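Local coordinates for tailspike protein (Acinetobacter phage vB_ApiP_P1, PDB 6E1R), which probably binds and hydrolyses the capsular polysaccharide of its Acinetobacter host, as expected of a trimeric phage tailspike, at residues Pro315-Thr320 with Ile332-Ile337; Ser344-Lys349 with Ile368-Glu373. One frame throughout, in Å; residues are numbered along the deposited sequence.

Contact 1: residues Pro315-Thr320 with Ile332-Ile337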
ATOM      1  N   PRO A 315     -11.252   7.953 -23.366  1.00 42.16           N
ATOM      2  CA  PRO A 315     -12.536   8.082 -22.650  1.00 34.40           C
ATOM      3  C   PRO A 315     -12.469   7.656 -21.195  1.00 34.16           C
ATOM      4  O   PRO A 315     -12.897   8.411 -20.311  1.00 36.38           O
ATOM      5  CB  PRO A 315     -13.477   7.192 -23.471  1.00 32.86           C
ATOM      6  CG  PRO A 315     -12.885   7.184 -24.835  1.00 41.36           C
ATOM      7  CD  PRO A 315     -11.396   7.204 -24.624  1.00 44.36           C
ATOM      8  N   TYR A 316     -11.948   6.466 -20.915  1.00 31.77           N
ATOM      9  CA  TYR A 316     -11.957   5.929 -19.566  1.00 32.07           C
ATOM     10  C   TYR A 316     -10.538   5.620 -19.108  1.00 36.98           C
ATOM     11  O   TYR A 316      -9.633   5.404 -19.918  1.00 45.16           O
ATOM     12  CB  TYR A 316     -12.813   4.658 -19.486  1.00 31.46           C
ATOM     13  CG  TYR A 316     -14.172   4.796 -20.134  1.00 34.86           C
ATOM     14  CD1 TYR A 316     -15.141   5.637 -19.600  1.00 38.02           C
ATOM     15  CD2 TYR A 316     -14.492   4.070 -21.274  1.00 34.60           C
ATOM     16  CE1 TYR A 316     -16.385   5.758 -20.191  1.00 39.94           C
ATOM     17  CE2 TYR A 316     -15.732   4.185 -21.871  1.00 36.52           C
ATOM     18  CZ  TYR A 316     -16.674   5.030 -21.327  1.00 39.88           C
ATOM     19  OH  TYR A 316     -17.910   5.146 -21.920  1.00 42.63           O
ATOM     20  N   VAL A 317     -10.350   5.610 -17.789  1.00 35.29           N
ATOM     21  CA  VAL A 317      -9.075   5.180 -17.227  1.00 34.69           C
ATOM     22  C   VAL A 317      -9.029   3.662 -17.118  1.00 33.23           C
ATOM     23  O   VAL A 317      -8.062   3.021 -17.540  1.00 36.50           O
ATOM     24  CB  VAL A 317      -8.829   5.851 -15.864  1.00 34.39           C
ATOM     25  CG1 VAL A 317      -7.607   5.250 -15.192  1.00 30.23           C
ATOM     26  CG2 VAL A 317      -8.660   7.351 -16.038  1.00 38.46           C
ATOM     27  N   ILE A 318     -10.077   3.066 -16.556  1.00 30.02           N
ATOM     28  CA  ILE A 318     -10.187   1.618 -16.448  1.00 29.71           C
ATOM     29  C   ILE A 318     -11.614   1.220 -16.802  1.00 34.47           C
ATOM     30  O   ILE A 318     -12.575   1.891 -16.407  1.00 37.97           O
ATOM     31  CB  ILE A 318      -9.789   1.119 -15.042  1.00 28.94           C
ATOM     32  CG1 ILE A 318      -9.843  -0.408 -14.976  1.00 33.89           C
ATOM     33  CG2 ILE A 318     -10.669   1.752 -13.966  1.00 26.81           C
ATOM     34  CD1 ILE A 318      -9.151  -0.991 -13.765  1.00 37.69           C
ATOM     35  N   LYS A 319     -11.749   0.140 -17.569  1.00 33.60           N
ATOM     36  CA  LYS A 319     -13.044  -0.356 -18.025  1.00 33.80           C
ATOM     37  C   LYS A 319     -13.088  -1.862 -17.809  1.00 38.65           C
ATOM     38  O   LYS A 319     -12.360  -2.608 -18.472  1.00 44.42           O
ATOM     39  CB  LYS A 319     -13.282  -0.008 -19.494  1.00 26.50           C
ATOM     40  CG  LYS A 319     -14.600  -0.526 -20.045  1.00 30.31           C
ATOM     41  CD  LYS A 319     -14.795  -0.112 -21.494  1.00 31.08           C
ATOM     42  CE  LYS A 319     -16.124  -0.609 -22.036  1.00 33.41           C
ATOM     43  NZ  LYS A 319     -16.381  -0.114 -23.417  1.00 36.23           N
ATOM     44  N   THR A 320     -13.936  -2.306 -16.888  1.00 37.45           N
ATOM     45  CA  THR A 320     -14.069  -3.722 -16.583  1.00 35.65           C
ATOM     46  C   THR A 320     -15.133  -4.363 -17.466  1.00 36.67           C
ATOM     47  O   THR A 320     -16.139  -3.740 -17.816  1.00 40.97           O
ATOM     48  CB  THR A 320     -14.424  -3.931 -15.109  1.00 36.23           C
ATOM     49  OG1 THR A 320     -15.523  -3.081 -14.753  1.00 35.18           O
ATOM     50  CG2 THR A 320     -13.229  -3.614 -14.221  1.00 35.27           C
ATOM     51  N   ILE A 332     -12.014  -1.268  -7.039  1.00 35.99           N
ATOM     52  CA  ILE A 332     -10.915  -0.592  -7.717  1.00 34.66           C
ATOM     53  C   ILE A 332     -10.550   0.609  -6.857  1.00 37.01           C
ATOM     54  O   ILE A 332     -11.321   1.574  -6.768  1.00 38.26           O
ATOM     55  CB  ILE A 332     -11.278  -0.166  -9.143  1.00 31.99           C
ATOM     56  CG1 ILE A 332     -11.577  -1.395 -10.006  1.00 24.67           C
ATOM     57  CG2 ILE A 332     -10.150   0.654  -9.755  1.00 23.82           C
ATOM     58  CD1 ILE A 332     -11.914  -1.063 -11.444  1.00 24.46           C
ATOM     59  N   LYS A 333      -9.384   0.555  -6.220  1.00 34.89           N
ATOM     60  CA  LYS A 333      -8.960   1.578  -5.274  1.00 29.69           C
ATOM     61  C   LYS A 333      -7.898   2.464  -5.906  1.00 29.95           C
ATOM     62  O   LYS A 333      -6.888   1.968  -6.415  1.00 38.50           O
ATOM     63  CB  LYS A 333      -8.422   0.951  -3.987  1.00 26.13           C
ATOM     64  CG  LYS A 333      -8.049   1.978  -2.928  1.00 35.06           C
ATOM     65  CD  LYS A 333      -7.675   1.326  -1.608  1.00 32.43           C
ATOM     66  CE  LYS A 333      -7.435   2.375  -0.531  1.00 31.84           C
ATOM     67  NZ  LYS A 333      -7.041   1.769   0.772  1.00 30.78           N
ATOM     68  N   PHE A 334      -8.133   3.771  -5.872  1.00 30.57           N
ATOM     69  CA  PHE A 334      -7.157   4.775  -6.288  1.00 33.19           C
ATOM     70  C   PHE A 334      -6.646   5.432  -5.007  1.00 36.01           C
ATOM     71  O   PHE A 334      -7.221   6.405  -4.518  1.00 42.12           O
ATOM     72  CB  PHE A 334      -7.785   5.792  -7.237  1.00 36.10           C
ATOM     73  CG  PHE A 334      -8.244   5.203  -8.540  1.00 36.92           C
ATOM     74  CD1 PHE A 334      -7.366   5.057  -9.599  1.00 35.51           C
ATOM     75  CD2 PHE A 334      -9.556   4.791  -8.704  1.00 36.48           C
ATOM     76  CE1 PHE A 334      -7.789   4.515 -10.798  1.00 36.22           C
ATOM     77  CE2 PHE A 334      -9.983   4.247  -9.900  1.00 32.77           C
ATOM     78  CZ  PHE A 334      -9.099   4.109 -10.947  1.00 31.51           C
ATOM     79  N   GLN A 335      -5.561   4.886  -4.463  1.00 30.21           N
ATOM     80  CA  GLN A 335      -5.018   5.323  -3.177  1.00 31.19           C
ATOM     81  C   GLN A 335      -3.923   6.352  -3.430  1.00 33.26           C
ATOM     82  O   GLN A 335      -2.793   6.001  -3.778  1.00 28.93           O
ATOM     83  CB  GLN A 335      -4.498   4.131  -2.381  1.00 28.15           C
ATOM     84  CG  GLN A 335      -3.913   4.499  -1.029  1.00 30.64           C
ATOM     85  CD  GLN A 335      -3.583   3.284  -0.182  1.00 35.32           C
ATOM     86  OE1 GLN A 335      -4.101   2.192  -0.414  1.00 38.87           O
ATOM     87  NE2 GLN A 335      -2.716   3.469   0.806  1.00 36.73           N
ATOM     88  N   GLY A 336      -4.265   7.627  -3.256  1.00 30.24           N
ATOM     89  CA  GLY A 336      -3.302   8.705  -3.372  1.00 30.09           C
ATOM     90  C   GLY A 336      -2.722   8.870  -4.761  1.00 39.09           C
ATOM     91  O   GLY A 336      -1.499   8.894  -4.928  1.00 48.08           O
ATOM     92  N   ILE A 337      -3.585   8.996  -5.764  1.00 41.46           N
ATOM     93  CA  ILE A 337      -3.166   9.100  -7.157  1.00 42.40           C
ATOM     94  C   ILE A 337      -3.261  10.555  -7.591  1.00 45.33           C
ATOM     95  O   ILE A 337      -4.267  11.226  -7.328  1.00 40.71           O
ATOM     96  CB  ILE A 337      -4.021   8.200  -8.064  1.00 36.88           C
ATOM     97  CG1 ILE A 337      -4.113   6.791  -7.476  1.00 35.21           C
ATOM     98  CG2 ILE A 337      -3.442   8.151  -9.468  1.00 36.70           C
ATOM     99  CD1 ILE A 337      -2.770   6.128  -7.275  1.00 31.39           C
TER
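Side chains of I318, I332 and F334, with the methyl of T320, meet in the buried interior of a right-handed parallel beta-helix, where strands 316-320 and 331-338 lie on different walls and face each other across the core. Their segments 318-320 and 332-335 run nearly antiparallel, at 164°, with axes 10.9 Å apart at closest approach, and side chains bridge the gap. I318 and I332 reach toward each other tip to tip, CD1 of I318 lying 3.6 Å from CD1 of I332. That same I332 methyl also meets CG2 of T320, at 4.0 Å, and CG2 of I318. With CG1 of I318 anti to the backbone N (chi1 -177°), CG2 takes the position between N and the carbonyl carbon and meets F334 at the ring edge, 4.1 Å from CZ. V317 adds a looser contact, its CG1 4.5 Å from CE1 of F334. The F334 ring is stacked with that of F360 and lies parallel to that of F303. On the outer side of strand 331-338, K333 and Q335 meet the other two subunits, Q335 bonding to Q335 of each. Such apolar stacking from coil to coil is characteristic of the parallel beta-helix of phage tailspikes.

Contact 2: residues Ser344-Lys349 with Ile368-Glu373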
ATOM      1  N   SER A 344     -11.371  11.479 -20.390  1.00 31.52           N
ATOM      2  CA  SER A 344     -12.290  12.427 -20.998  1.00 37.79           C
ATOM      3  C   SER A 344     -13.762  12.168 -20.702  1.00 40.95           C
ATOM      4  O   SER A 344     -14.563  13.100 -20.832  1.00 40.29           O
ATOM      5  CB  SER A 344     -12.097  12.459 -22.522  1.00 30.33           C
ATOM      6  OG  SER A 344     -12.376  11.199 -23.099  1.00 35.11           O
ATOM      7  N   VAL A 345     -14.144  10.952 -20.313  1.00 40.91           N
ATOM      8  CA  VAL A 345     -15.547  10.656 -20.039  1.00 38.30           C
ATOM      9  C   VAL A 345     -15.743  10.296 -18.570  1.00 38.14           C
ATOM     10  O   VAL A 345     -16.505  10.957 -17.856  1.00 42.95           O
ATOM     11  CB  VAL A 345     -16.063   9.527 -20.952  1.00 33.66           C
ATOM     12  CG1 VAL A 345     -17.538   9.271 -20.696  1.00 34.34           C
ATOM     13  CG2 VAL A 345     -15.828   9.881 -22.411  1.00 29.83           C
ATOM     14  N   ALA A 346     -15.058   9.251 -18.109  1.00 38.91           N
ATOM     15  CA  ALA A 346     -15.175   8.814 -16.725  1.00 35.81           C
ATOM     16  C   ALA A 346     -13.952   7.982 -16.370  1.00 34.94           C
ATOM     17  O   ALA A 346     -13.470   7.205 -17.194  1.00 34.81           O
ATOM     18  CB  ALA A 346     -16.456   8.003 -16.498  1.00 31.35           C
ATOM     19  N   ILE A 347     -13.456   8.150 -15.140  1.00 29.77           N
ATOM     20  CA  ILE A 347     -12.286   7.390 -14.705  1.00 28.92           C
ATOM     21  C   ILE A 347     -12.599   5.899 -14.689  1.00 30.09           C
ATOM     22  O   ILE A 347     -11.896   5.090 -15.305  1.00 34.57           O
ATOM     23  CB  ILE A 347     -11.802   7.884 -13.331  1.00 28.29           C
ATOM     24  CG1 ILE A 347     -11.346   9.342 -13.418  1.00 25.08           C
ATOM     25  CG2 ILE A 347     -10.679   7.000 -12.812  1.00 31.09           C
ATOM     26  CD1 ILE A 347     -10.956   9.938 -12.083  1.00 29.96           C
ATOM     27  N   GLY A 348     -13.663   5.516 -13.992  1.00 29.94           N
ATOM     28  CA  GLY A 348     -14.064   4.126 -13.954  1.00 30.54           C
ATOM     29  C   GLY A 348     -15.316   3.865 -14.764  1.00 34.87           C
ATOM     30  O   GLY A 348     -16.360   4.476 -14.515  1.00 40.54           O
ATOM     31  N   LYS A 349     -15.228   2.962 -15.735  1.00 33.86           N
ATOM     32  CA  LYS A 349     -16.365   2.579 -16.561  1.00 37.07           C
ATOM     33  C   LYS A 349     -16.747   1.145 -16.234  1.00 36.30           C
ATOM     34  O   LYS A 349     -15.914   0.238 -16.335  1.00 34.81           O
ATOM     35  CB  LYS A 349     -16.045   2.722 -18.049  1.00 31.80           C
ATOM     36  CG  LYS A 349     -17.104   2.127 -18.967  1.00 32.43           C
ATOM     37  CD  LYS A 349     -18.472   2.757 -18.737  1.00 40.27           C
ATOM     38  CE  LYS A 349     -19.536   2.082 -19.591  1.00 42.02           C
ATOM     39  NZ  LYS A 349     -20.901   2.619 -19.329  1.00 33.19           N
ATOM     40  N   ILE A 368     -11.626  16.768 -16.428  1.00 33.32           N
ATOM     41  CA  ILE A 368     -12.432  17.110 -17.592  1.00 40.06           C
ATOM     42  C   ILE A 368     -13.449  16.009 -17.883  1.00 40.91           C
ATOM     43  O   ILE A 368     -13.946  15.899 -19.003  1.00 42.00           O
ATOM     44  CB  ILE A 368     -11.557  17.389 -18.826  1.00 41.08           C
ATOM     45  CG1 ILE A 368     -10.647  16.195 -19.111  1.00 34.15           C
ATOM     46  CG2 ILE A 368     -10.736  18.652 -18.631  1.00 35.03           C
ATOM     47  CD1 ILE A 368      -9.893  16.306 -20.411  1.00 35.46           C
ATOM     48  N   SER A 369     -13.757  15.188 -16.882  1.00 32.99           N
ATOM     49  CA  SER A 369     -14.592  14.012 -17.066  1.00 39.65           C
ATOM     50  C   SER A 369     -15.406  13.783 -15.800  1.00 37.62           C
ATOM     51  O   SER A 369     -15.317  14.543 -14.831  1.00 36.50           O
ATOM     52  CB  SER A 369     -13.738  12.783 -17.388  1.00 40.36           C
ATOM     53  OG  SER A 369     -12.950  12.410 -16.269  1.00 31.82           O
ATOM     54  N   ALA A 370     -16.203  12.720 -15.812  1.00 34.99           N
ATOM     55  CA  ALA A 370     -16.881  12.271 -14.610  1.00 35.62           C
ATOM     56  C   ALA A 370     -15.956  11.362 -13.807  1.00 36.02           C
ATOM     57  O   ALA A 370     -14.884  10.960 -14.264  1.00 39.08           O
ATOM     58  CB  ALA A 370     -18.182  11.548 -14.962  1.00 39.00           C
ATOM     59  N   VAL A 371     -16.381  11.038 -12.587  1.00 35.92           N
ATOM     60  CA  VAL A 371     -15.576  10.165 -11.739  1.00 35.93           C
ATOM     61  C   VAL A 371     -15.810   8.704 -12.096  1.00 39.76           C
ATOM     62  O   VAL A 371     -14.860   7.945 -12.316  1.00 41.44           O
ATOM     63  CB  VAL A 371     -15.874  10.444 -10.255  1.00 32.15           C
ATOM     64  CG1 VAL A 371     -15.119   9.468  -9.372  1.00 30.77           C
ATOM     65  CG2 VAL A 371     -15.507  11.879  -9.908  1.00 29.75           C
ATOM     66  N   VAL A 372     -17.075   8.287 -12.164  1.00 39.07           N
ATOM     67  CA  VAL A 372     -17.434   6.924 -12.535  1.00 37.42           C
ATOM     68  C   VAL A 372     -18.634   6.967 -13.470  1.00 39.12           C
ATOM     69  O   VAL A 372     -19.337   7.974 -13.575  1.00 39.23           O
ATOM     70  CB  VAL A 372     -17.751   6.036 -11.308  1.00 33.84           C
ATOM     71  CG1 VAL A 372     -16.507   5.821 -10.458  1.00 34.39           C
ATOM     72  CG2 VAL A 372     -18.868   6.652 -10.483  1.00 34.69           C
ATOM     73  N   GLU A 373     -18.860   5.847 -14.155  1.00 37.92           N
ATOM     74  CA  GLU A 373     -20.028   5.667 -15.006  1.00 39.40           C
ATOM     75  C   GLU A 373     -20.533   4.243 -14.848  1.00 39.13           C
ATOM     76  O   GLU A 373     -19.771   3.290 -15.030  1.00 43.64           O
ATOM     77  CB  GLU A 373     -19.711   5.951 -16.479  1.00 41.41           C
ATOM     78  CG  GLU A 373     -20.908   5.759 -17.401  1.00 45.17           C
ATOM     79  CD  GLU A 373     -20.586   6.041 -18.855  1.00 43.86           C
ATOM     80  OE1 GLU A 373     -19.737   6.917 -19.121  1.00 42.87           O
ATOM     81  OE2 GLU A 373     -21.185   5.385 -19.733  1.00 42.43           O
TER
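K349 and E373 come together through differently shaped side chains: both put CG anti to the backbone N (chi1 171° and 179°), but K349 bends at chi2 (58°) whereas E373 stays extended to CD. The two cross obliquely, and NZ of K349 forms a salt bridge to OE2 of E373 at 2.8 Å, meeting that oxygen from above the carboxylate plane. NZ is also hydrogen-bonded to the carbonyl of S374. The other carboxylate oxygen of E373, OE1, lies 3.6 Å from the methyl CG1 of V345, and CB of E373 packs against CB of A346 at 3.8 Å.

The backbones pair in parallel, A346 with A370, G348 with V372 and K349 with E373. The pairs A346-A370 and K349-E373 put their side chains on one face of the sheet, while V372 points to the other. N of A370 donates to O of V345 at 2.7 Å, and N of I347 to O of A370 at 3.3 Å. Around the corner, N of G348 reaches O of V371 at 3.2 Å, and N of E373 donates to O of G348 at 2.9 Å. CB of S369 lies next to the V345 carbonyl.

Strand 346-350 lies between strands 316-320 and 372-373 in the parallel sheet, where Y316 lies against V345, K349 and E373. Behind the corner, I347 and V371 both touch F360 of strand 357-361, and V372 touches Y358 of that strand.

Overall arrangement
From the N terminus, the chain runs up strand 316-320 and after 11 residues enters segment 332-337, where contact 1 closes the loop across the core. It then enters strand 346-350, leaves through strands 357-361 and 364-367, and comes back at 368-373 to close contact 2 one coil later. The two are in series, neither nested nor crossed, with centres about 9 Å apart. They share a sheet: strand 316-320 neighbours strand 346-350, with probable hydrogen bonds from V345 N to P315 O (2.8 Å) and K349 N to I318 O (2.9 Å). Contact 1 ties two different walls of the beta-helix across its core; contact 2 joins successive coils.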